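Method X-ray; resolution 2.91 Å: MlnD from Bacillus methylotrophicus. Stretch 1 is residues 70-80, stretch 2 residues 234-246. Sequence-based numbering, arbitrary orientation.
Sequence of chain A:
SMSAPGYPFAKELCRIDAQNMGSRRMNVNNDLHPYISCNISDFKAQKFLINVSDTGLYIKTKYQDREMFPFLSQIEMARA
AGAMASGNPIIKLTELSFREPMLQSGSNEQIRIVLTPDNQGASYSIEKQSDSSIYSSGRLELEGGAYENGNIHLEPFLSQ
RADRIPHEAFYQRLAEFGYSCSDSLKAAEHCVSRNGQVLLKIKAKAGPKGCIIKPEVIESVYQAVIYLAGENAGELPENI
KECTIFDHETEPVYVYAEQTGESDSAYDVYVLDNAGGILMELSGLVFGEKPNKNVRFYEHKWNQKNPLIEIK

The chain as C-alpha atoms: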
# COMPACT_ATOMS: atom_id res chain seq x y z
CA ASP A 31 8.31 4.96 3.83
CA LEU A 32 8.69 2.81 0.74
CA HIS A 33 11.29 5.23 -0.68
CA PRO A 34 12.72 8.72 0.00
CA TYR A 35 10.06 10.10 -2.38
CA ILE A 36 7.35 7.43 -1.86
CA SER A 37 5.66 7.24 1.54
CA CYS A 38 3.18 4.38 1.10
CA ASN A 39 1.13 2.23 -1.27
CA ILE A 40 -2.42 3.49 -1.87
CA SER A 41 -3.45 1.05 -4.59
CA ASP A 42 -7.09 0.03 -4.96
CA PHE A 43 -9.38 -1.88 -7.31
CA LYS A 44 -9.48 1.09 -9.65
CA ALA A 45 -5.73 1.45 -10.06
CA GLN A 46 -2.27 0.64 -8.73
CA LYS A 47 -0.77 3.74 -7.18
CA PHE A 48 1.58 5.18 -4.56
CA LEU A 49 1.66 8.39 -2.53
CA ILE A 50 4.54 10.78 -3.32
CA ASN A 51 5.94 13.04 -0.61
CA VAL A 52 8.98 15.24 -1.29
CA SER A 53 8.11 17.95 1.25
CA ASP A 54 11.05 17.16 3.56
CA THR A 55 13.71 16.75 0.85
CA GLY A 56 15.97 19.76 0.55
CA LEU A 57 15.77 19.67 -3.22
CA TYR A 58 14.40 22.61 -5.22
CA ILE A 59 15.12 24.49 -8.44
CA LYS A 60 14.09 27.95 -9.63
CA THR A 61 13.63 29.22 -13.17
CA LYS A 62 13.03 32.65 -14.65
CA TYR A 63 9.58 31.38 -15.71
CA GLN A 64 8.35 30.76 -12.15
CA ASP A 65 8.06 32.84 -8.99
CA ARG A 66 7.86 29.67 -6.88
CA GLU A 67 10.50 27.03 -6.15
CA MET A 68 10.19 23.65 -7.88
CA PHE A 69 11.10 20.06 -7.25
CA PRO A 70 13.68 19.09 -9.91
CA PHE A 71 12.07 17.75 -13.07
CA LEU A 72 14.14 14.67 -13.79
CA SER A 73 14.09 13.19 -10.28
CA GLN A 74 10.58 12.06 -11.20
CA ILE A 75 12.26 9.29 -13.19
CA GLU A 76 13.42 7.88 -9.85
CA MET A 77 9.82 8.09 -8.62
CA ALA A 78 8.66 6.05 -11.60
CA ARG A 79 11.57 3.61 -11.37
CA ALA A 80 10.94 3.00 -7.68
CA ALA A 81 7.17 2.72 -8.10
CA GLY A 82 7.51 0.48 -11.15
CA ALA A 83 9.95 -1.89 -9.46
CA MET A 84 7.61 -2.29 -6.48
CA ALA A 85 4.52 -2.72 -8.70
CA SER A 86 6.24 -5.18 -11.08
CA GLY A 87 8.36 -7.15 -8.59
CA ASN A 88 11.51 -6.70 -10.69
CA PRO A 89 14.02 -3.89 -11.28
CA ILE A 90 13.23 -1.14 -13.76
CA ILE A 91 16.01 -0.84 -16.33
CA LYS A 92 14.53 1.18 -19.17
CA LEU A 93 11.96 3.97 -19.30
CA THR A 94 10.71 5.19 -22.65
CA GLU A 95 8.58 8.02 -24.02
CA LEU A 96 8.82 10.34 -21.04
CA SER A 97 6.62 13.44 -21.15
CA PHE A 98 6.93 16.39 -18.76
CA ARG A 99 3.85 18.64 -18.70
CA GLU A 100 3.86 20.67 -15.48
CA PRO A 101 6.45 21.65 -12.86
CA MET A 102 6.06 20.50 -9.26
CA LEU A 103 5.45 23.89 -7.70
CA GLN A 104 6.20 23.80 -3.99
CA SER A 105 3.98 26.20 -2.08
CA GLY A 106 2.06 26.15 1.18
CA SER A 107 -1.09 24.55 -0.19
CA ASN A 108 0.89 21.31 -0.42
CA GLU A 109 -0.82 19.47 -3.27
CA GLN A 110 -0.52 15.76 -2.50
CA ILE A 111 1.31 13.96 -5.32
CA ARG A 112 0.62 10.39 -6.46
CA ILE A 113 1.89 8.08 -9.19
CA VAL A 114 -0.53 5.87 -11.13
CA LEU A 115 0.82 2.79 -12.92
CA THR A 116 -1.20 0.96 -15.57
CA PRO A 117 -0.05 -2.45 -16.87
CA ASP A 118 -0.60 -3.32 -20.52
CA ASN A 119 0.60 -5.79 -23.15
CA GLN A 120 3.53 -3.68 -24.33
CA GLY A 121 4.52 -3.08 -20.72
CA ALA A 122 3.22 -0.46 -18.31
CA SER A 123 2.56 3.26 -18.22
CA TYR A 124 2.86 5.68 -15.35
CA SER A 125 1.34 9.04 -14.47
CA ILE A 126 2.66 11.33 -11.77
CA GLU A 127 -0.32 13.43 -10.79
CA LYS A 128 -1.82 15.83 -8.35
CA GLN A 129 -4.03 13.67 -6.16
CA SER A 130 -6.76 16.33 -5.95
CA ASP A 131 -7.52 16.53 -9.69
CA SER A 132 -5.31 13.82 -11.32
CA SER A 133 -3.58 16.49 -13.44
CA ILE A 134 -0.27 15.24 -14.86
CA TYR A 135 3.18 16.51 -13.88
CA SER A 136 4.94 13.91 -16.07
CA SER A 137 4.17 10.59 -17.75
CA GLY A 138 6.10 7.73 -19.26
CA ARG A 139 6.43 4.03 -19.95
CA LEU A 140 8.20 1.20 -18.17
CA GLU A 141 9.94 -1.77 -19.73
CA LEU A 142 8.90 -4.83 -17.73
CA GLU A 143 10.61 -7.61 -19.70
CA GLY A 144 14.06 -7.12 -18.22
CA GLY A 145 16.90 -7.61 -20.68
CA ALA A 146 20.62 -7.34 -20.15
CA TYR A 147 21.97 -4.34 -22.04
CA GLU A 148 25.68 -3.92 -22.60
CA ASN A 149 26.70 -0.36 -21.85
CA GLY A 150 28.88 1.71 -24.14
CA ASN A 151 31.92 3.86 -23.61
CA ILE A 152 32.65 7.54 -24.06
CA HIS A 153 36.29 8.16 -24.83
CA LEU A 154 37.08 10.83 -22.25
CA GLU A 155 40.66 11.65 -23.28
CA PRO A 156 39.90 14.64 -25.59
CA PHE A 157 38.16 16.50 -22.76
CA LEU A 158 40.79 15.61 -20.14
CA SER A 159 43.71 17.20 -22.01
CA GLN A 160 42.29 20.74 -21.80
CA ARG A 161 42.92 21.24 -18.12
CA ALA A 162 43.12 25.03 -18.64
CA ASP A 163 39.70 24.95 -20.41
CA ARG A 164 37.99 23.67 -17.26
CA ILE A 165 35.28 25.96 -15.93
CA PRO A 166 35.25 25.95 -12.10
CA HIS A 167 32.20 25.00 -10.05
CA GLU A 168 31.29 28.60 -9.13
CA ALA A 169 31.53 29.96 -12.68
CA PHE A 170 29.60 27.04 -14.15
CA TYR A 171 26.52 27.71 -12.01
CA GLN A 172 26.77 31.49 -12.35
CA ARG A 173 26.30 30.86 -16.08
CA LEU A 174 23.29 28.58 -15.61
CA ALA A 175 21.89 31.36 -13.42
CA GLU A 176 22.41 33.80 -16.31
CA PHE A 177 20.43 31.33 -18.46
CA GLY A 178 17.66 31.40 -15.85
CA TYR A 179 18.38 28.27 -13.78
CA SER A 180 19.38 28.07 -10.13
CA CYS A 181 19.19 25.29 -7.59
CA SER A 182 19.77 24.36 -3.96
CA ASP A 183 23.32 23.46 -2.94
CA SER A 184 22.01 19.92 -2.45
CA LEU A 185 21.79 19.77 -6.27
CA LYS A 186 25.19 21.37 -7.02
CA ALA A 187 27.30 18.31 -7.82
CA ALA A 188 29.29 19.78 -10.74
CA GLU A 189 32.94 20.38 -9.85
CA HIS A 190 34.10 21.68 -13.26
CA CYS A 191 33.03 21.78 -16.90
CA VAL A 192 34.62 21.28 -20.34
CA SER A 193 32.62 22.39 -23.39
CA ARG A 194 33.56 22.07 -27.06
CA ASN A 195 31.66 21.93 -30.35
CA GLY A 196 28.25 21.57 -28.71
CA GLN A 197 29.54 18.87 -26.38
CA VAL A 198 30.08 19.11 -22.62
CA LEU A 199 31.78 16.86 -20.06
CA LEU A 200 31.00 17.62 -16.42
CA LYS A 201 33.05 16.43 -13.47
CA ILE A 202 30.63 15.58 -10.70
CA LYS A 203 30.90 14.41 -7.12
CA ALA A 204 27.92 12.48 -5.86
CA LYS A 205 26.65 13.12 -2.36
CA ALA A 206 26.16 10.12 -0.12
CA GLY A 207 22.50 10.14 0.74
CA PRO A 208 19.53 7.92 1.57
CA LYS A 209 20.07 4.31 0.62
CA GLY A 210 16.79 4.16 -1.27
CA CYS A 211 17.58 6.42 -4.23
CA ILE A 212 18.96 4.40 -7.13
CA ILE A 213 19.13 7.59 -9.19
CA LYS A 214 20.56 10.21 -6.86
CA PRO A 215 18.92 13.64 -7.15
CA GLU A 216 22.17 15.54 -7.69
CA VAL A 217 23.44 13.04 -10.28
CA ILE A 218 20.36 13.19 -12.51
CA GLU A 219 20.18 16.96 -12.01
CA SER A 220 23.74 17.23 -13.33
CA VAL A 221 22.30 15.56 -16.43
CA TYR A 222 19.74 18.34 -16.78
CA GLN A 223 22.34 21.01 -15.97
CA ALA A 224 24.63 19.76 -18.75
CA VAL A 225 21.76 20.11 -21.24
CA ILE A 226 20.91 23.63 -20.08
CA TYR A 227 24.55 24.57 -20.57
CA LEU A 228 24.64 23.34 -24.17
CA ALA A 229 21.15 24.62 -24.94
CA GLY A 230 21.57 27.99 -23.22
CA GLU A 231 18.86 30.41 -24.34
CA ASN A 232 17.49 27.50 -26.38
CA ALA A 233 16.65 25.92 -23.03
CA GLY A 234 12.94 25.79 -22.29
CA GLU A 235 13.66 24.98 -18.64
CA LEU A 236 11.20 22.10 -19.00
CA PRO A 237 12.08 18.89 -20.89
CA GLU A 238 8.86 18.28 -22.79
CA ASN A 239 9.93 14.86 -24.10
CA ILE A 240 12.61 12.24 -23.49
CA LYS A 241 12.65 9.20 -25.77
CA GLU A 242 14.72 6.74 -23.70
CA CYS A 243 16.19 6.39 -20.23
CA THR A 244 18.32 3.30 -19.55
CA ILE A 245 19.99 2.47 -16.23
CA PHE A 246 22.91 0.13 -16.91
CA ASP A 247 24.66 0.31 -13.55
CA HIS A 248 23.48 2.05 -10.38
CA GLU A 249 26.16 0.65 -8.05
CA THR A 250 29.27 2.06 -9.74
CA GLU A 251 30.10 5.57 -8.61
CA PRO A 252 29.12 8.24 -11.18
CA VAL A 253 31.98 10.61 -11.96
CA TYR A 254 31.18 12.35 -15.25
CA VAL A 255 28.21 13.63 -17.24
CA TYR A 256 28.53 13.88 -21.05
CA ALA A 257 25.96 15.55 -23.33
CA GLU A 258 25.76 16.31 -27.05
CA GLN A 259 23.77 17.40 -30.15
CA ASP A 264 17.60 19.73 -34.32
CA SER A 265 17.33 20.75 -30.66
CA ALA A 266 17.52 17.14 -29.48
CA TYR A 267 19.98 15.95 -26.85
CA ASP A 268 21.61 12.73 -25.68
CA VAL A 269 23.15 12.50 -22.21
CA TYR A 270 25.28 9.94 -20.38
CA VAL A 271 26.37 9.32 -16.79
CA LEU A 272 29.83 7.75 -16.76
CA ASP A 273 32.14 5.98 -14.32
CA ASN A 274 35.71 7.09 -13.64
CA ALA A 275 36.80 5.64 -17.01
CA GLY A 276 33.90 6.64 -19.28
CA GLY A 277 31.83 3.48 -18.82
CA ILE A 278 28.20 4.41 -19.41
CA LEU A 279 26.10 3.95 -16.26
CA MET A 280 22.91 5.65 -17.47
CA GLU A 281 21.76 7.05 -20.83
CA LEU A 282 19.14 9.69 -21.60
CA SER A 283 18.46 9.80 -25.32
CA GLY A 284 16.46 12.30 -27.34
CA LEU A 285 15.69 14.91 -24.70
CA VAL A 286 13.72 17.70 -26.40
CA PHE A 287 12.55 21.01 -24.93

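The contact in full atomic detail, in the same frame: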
# COMPACT_ATOMS: atom_id res chain seq x y z
N PRO A 70 13.00 19.30 -8.62
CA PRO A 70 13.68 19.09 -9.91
C PRO A 70 12.88 18.17 -10.82
O PRO A 70 12.30 17.17 -10.37
CB PRO A 70 15.02 18.47 -9.51
CG PRO A 70 14.88 18.07 -8.07
CD PRO A 70 13.90 19.02 -7.49
N PHE A 71 12.87 18.50 -12.11
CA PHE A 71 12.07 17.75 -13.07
C PHE A 71 12.48 16.28 -13.09
O PHE A 71 11.65 15.39 -12.87
CB PHE A 71 12.22 18.35 -14.47
CG PHE A 71 11.55 19.68 -14.62
CD1 PHE A 71 10.17 19.75 -14.68
CD2 PHE A 71 12.29 20.84 -14.72
CE1 PHE A 71 9.54 20.96 -14.83
CE2 PHE A 71 11.66 22.06 -14.87
CZ PHE A 71 10.28 22.12 -14.92
N LEU A 72 13.75 16.01 -13.38
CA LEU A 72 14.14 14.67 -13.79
C LEU A 72 14.17 13.67 -12.64
O LEU A 72 14.16 12.46 -12.89
CB LEU A 72 15.52 14.72 -14.45
CG LEU A 72 15.62 15.53 -15.75
CD1 LEU A 72 16.96 15.32 -16.44
CD2 LEU A 72 14.47 15.22 -16.70
N SER A 73 14.15 14.13 -11.39
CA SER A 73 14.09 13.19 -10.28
C SER A 73 12.80 12.39 -10.27
O SER A 73 12.69 11.39 -9.55
CB SER A 73 14.24 13.92 -8.95
OG SER A 73 15.60 14.20 -8.67
N GLN A 74 11.81 12.82 -11.05
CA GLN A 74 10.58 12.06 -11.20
C GLN A 74 10.83 10.71 -11.85
O GLN A 74 10.06 9.77 -11.65
CB GLN A 74 9.60 12.88 -12.02
CG GLN A 74 9.14 14.10 -11.27
CD GLN A 74 8.43 15.10 -12.15
OE1 GLN A 74 7.30 14.88 -12.56
NE2 GLN A 74 9.09 16.22 -12.42
N ILE A 75 11.90 10.59 -12.64
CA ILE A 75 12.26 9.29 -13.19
C ILE A 75 12.53 8.30 -12.07
O ILE A 75 12.11 7.13 -12.15
CB ILE A 75 13.48 9.41 -14.14
CG1 ILE A 75 13.19 10.38 -15.29
CG2 ILE A 75 13.83 8.04 -14.68
CD1 ILE A 75 14.40 10.62 -16.20
N GLU A 76 13.22 8.73 -11.02
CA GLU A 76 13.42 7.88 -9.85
C GLU A 76 12.09 7.49 -9.22
O GLU A 76 11.90 6.34 -8.81
CB GLU A 76 14.33 8.58 -8.84
CG GLU A 76 14.58 7.80 -7.55
CD GLU A 76 15.30 6.50 -7.77
OE1 GLU A 76 15.90 6.31 -8.85
OE2 GLU A 76 15.28 5.66 -6.84
N MET A 77 11.14 8.43 -9.13
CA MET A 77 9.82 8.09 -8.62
C MET A 77 9.19 6.97 -9.43
O MET A 77 8.66 6.00 -8.88
CB MET A 77 8.90 9.32 -8.64
CG MET A 77 9.27 10.43 -7.69
SD MET A 77 8.34 11.95 -7.99
CE MET A 77 9.18 13.03 -6.86
N ALA A 78 9.24 7.09 -10.75
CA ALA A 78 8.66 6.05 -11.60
C ALA A 78 9.43 4.75 -11.48
O ALA A 78 8.83 3.67 -11.39
CB ALA A 78 8.63 6.54 -13.05
N ARG A 79 10.76 4.82 -11.48
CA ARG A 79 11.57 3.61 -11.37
C ARG A 79 11.29 2.89 -10.07
O ARG A 79 11.16 1.66 -10.05
CB ARG A 79 13.05 3.95 -11.48
CG ARG A 79 13.97 2.75 -11.37
CD ARG A 79 15.27 3.09 -10.69
NE ARG A 79 15.09 3.56 -9.32
CZ ARG A 79 14.79 2.77 -8.29
NH1 ARG A 79 14.62 1.46 -8.47
NH2 ARG A 79 14.66 3.28 -7.08
N ALA A 80 11.21 3.63 -8.96
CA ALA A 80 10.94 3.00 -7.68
C ALA A 80 9.53 2.44 -7.64
O ALA A 80 9.31 1.31 -7.18
CB ALA A 80 11.18 4.00 -6.55
N GLY A 234 14.30 25.50 -22.70
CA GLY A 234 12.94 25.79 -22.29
C GLY A 234 12.71 25.62 -20.81
O GLY A 234 11.59 25.83 -20.33
N GLU A 235 13.75 25.23 -20.08
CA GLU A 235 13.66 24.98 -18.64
C GLU A 235 12.44 24.11 -18.33
O GLU A 235 11.78 24.29 -17.30
CB GLU A 235 13.62 26.30 -17.86
CG GLU A 235 14.99 26.75 -17.35
CD GLU A 235 15.75 27.58 -18.38
OE1 GLU A 235 15.19 28.57 -18.89
OE2 GLU A 235 16.91 27.21 -18.70
N LEU A 236 12.15 23.18 -19.23
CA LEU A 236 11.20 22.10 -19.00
C LEU A 236 11.42 21.08 -20.11
O LEU A 236 11.20 21.40 -21.28
CB LEU A 236 9.75 22.59 -19.00
CG LEU A 236 8.71 21.48 -18.90
CD1 LEU A 236 7.64 21.88 -17.90
CD2 LEU A 236 8.08 21.15 -20.25
N PRO A 237 11.84 19.85 -19.80
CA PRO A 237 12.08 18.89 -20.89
C PRO A 237 10.79 18.21 -21.30
O PRO A 237 10.36 17.23 -20.69
CB PRO A 237 13.10 17.91 -20.29
CG PRO A 237 13.13 18.17 -18.81
CD PRO A 237 12.16 19.27 -18.48
N GLU A 238 10.19 18.73 -22.37
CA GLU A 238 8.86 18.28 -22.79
C GLU A 238 8.84 16.79 -23.08
O GLU A 238 7.89 16.09 -22.71
CB GLU A 238 8.42 19.09 -24.01
CG GLU A 238 6.92 19.04 -24.31
CD GLU A 238 6.46 20.18 -25.21
OE1 GLU A 238 7.32 20.78 -25.91
OE2 GLU A 238 5.25 20.48 -25.21
N ASN A 239 9.88 16.27 -23.73
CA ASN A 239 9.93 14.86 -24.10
C ASN A 239 11.33 14.29 -23.89
O ASN A 239 12.33 14.99 -24.03
CB ASN A 239 9.54 14.65 -25.56
CG ASN A 239 8.05 14.84 -25.79
OD1 ASN A 239 7.60 15.94 -26.09
ND2 ASN A 239 7.29 13.76 -25.64
N ILE A 240 11.37 13.01 -23.53
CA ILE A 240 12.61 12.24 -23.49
C ILE A 240 12.30 10.84 -24.03
O ILE A 240 11.43 10.15 -23.49
CB ILE A 240 13.21 12.16 -22.08
CG1 ILE A 240 13.32 13.58 -21.51
CG2 ILE A 240 14.57 11.47 -22.13
CD1 ILE A 240 14.10 13.70 -20.22
N LYS A 241 13.00 10.44 -25.09
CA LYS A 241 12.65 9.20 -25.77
C LYS A 241 13.03 7.97 -24.94
O LYS A 241 12.20 7.08 -24.72
CB LYS A 241 13.30 9.15 -27.16
CG LYS A 241 12.69 10.15 -28.16
CD LYS A 241 12.41 9.49 -29.52
CE LYS A 241 11.73 10.45 -30.51
NZ LYS A 241 10.29 10.72 -30.19
N GLU A 242 14.28 7.90 -24.46
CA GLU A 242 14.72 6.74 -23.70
C GLU A 242 15.49 7.14 -22.46
O GLU A 242 16.20 8.16 -22.44
CB GLU A 242 15.62 5.81 -24.53
CG GLU A 242 14.85 4.78 -25.34
CD GLU A 242 15.76 3.86 -26.11
OE1 GLU A 242 16.99 4.11 -26.12
OE2 GLU A 242 15.27 2.86 -26.68
N CYS A 243 15.35 6.31 -21.42
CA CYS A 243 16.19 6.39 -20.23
C CYS A 243 16.54 4.97 -19.80
O CYS A 243 15.66 4.21 -19.38
CB CYS A 243 15.49 7.13 -19.10
SG CYS A 243 16.49 7.15 -17.60
N THR A 244 17.82 4.63 -19.87
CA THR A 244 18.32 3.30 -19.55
C THR A 244 19.29 3.40 -18.38
O THR A 244 20.14 4.29 -18.36
CB THR A 244 19.01 2.67 -20.76
OG1 THR A 244 18.19 2.84 -21.93
CG2 THR A 244 19.30 1.19 -20.53
N ILE A 245 19.16 2.49 -17.43
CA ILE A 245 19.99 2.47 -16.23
C ILE A 245 20.81 1.19 -16.30
O ILE A 245 20.31 0.11 -15.95
CB ILE A 245 19.16 2.53 -14.94
CG1 ILE A 245 18.16 3.69 -14.98
CG2 ILE A 245 20.06 2.69 -13.73
CD1 ILE A 245 16.93 3.39 -14.21
N PHE A 246 22.06 1.30 -16.73
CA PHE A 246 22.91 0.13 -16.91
C PHE A 246 23.55 -0.33 -15.61
O PHE A 246 23.76 -1.53 -15.40
CB PHE A 246 24.00 0.44 -17.93
CG PHE A 246 23.48 0.84 -19.28
CD1 PHE A 246 23.14 -0.12 -20.21
CD2 PHE A 246 23.32 2.17 -19.60
CE1 PHE A 246 22.66 0.24 -21.45
CE2 PHE A 246 22.84 2.54 -20.84
CZ PHE A 246 22.51 1.57 -21.77

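Residues 70-80 and 234-246 lie at least 164 positions apart wherever they touch, yet they run alongside each other in the same sense. The CA atoms of Phe 71 and Leu 236 are 7.4 Å apart, those of Ile 75 and Cys 243 8.6 Å, and those of Arg 79 and Ile 245 9.8 Å, so the backbones diverge gently from the loop end toward the helix-strand end. No hydrogen bond links the two stretches; the 372 Å² they bury is held mainly by apolar side chains.

Phe 71 contributes the largest share. It opens a type I turn that ends at Gln 74, where the backbone N of Gln 74 donates to Phe 71 O at 3.2 Å, and its CA-to-CB bond points toward the second stretch. With chi1 in the m well, the ring meets the loop that precedes the strand. Pro 237 CD sits over one face, 4.2 Å from the centroid of the Phe 71 ring and 23° off its normal, a CH-pi contact in which a proline CH group, polarised by the adjacent nitrogen, faces the aromatic cloud. The CA of Leu 236 lies over the same face, and Leu 236 CD1 packs 3.7 Å from Phe 71 CE1. The carbonyl oxygen of Glu 235, atom O, approaches obliquely, 3.3 Å from Phe 71 CE2.

Ile 75, next in covered area, lies four residues further on, within the helix. The CA-to-CB bonds of Ile 75 and Cys 243 point toward each other's stretch, and Ile 75 CG2 meets Cys 243 SG at 4.0 Å. The thiol sulfur is polarisable and only weakly polar, well suited to van der Waals packing against a branched aliphatic chain.

Pro 237 also links the Phe 71 ring to its aliphatic surroundings: Pro 237 CG lies 3.9 Å from Leu 72 CD2. Leu 72 CD2 is also 3.9 Å from Ile 240 CD1, so Leu 72, whose CA-to-CB bond points sideways, still brings its end to both the loop and the strand.

At the far end, Arg 79 offers its aliphatic portion: Arg 79 CD lies 3.9 Å from Ile 245 CD1. Its charge is met within the helix by Glu 76, with Arg 79 NE donating to Glu 76 OE1 at 2.9 Å and Arg 79 NH2 to Glu 76 OE2 at a very short 2.5 Å.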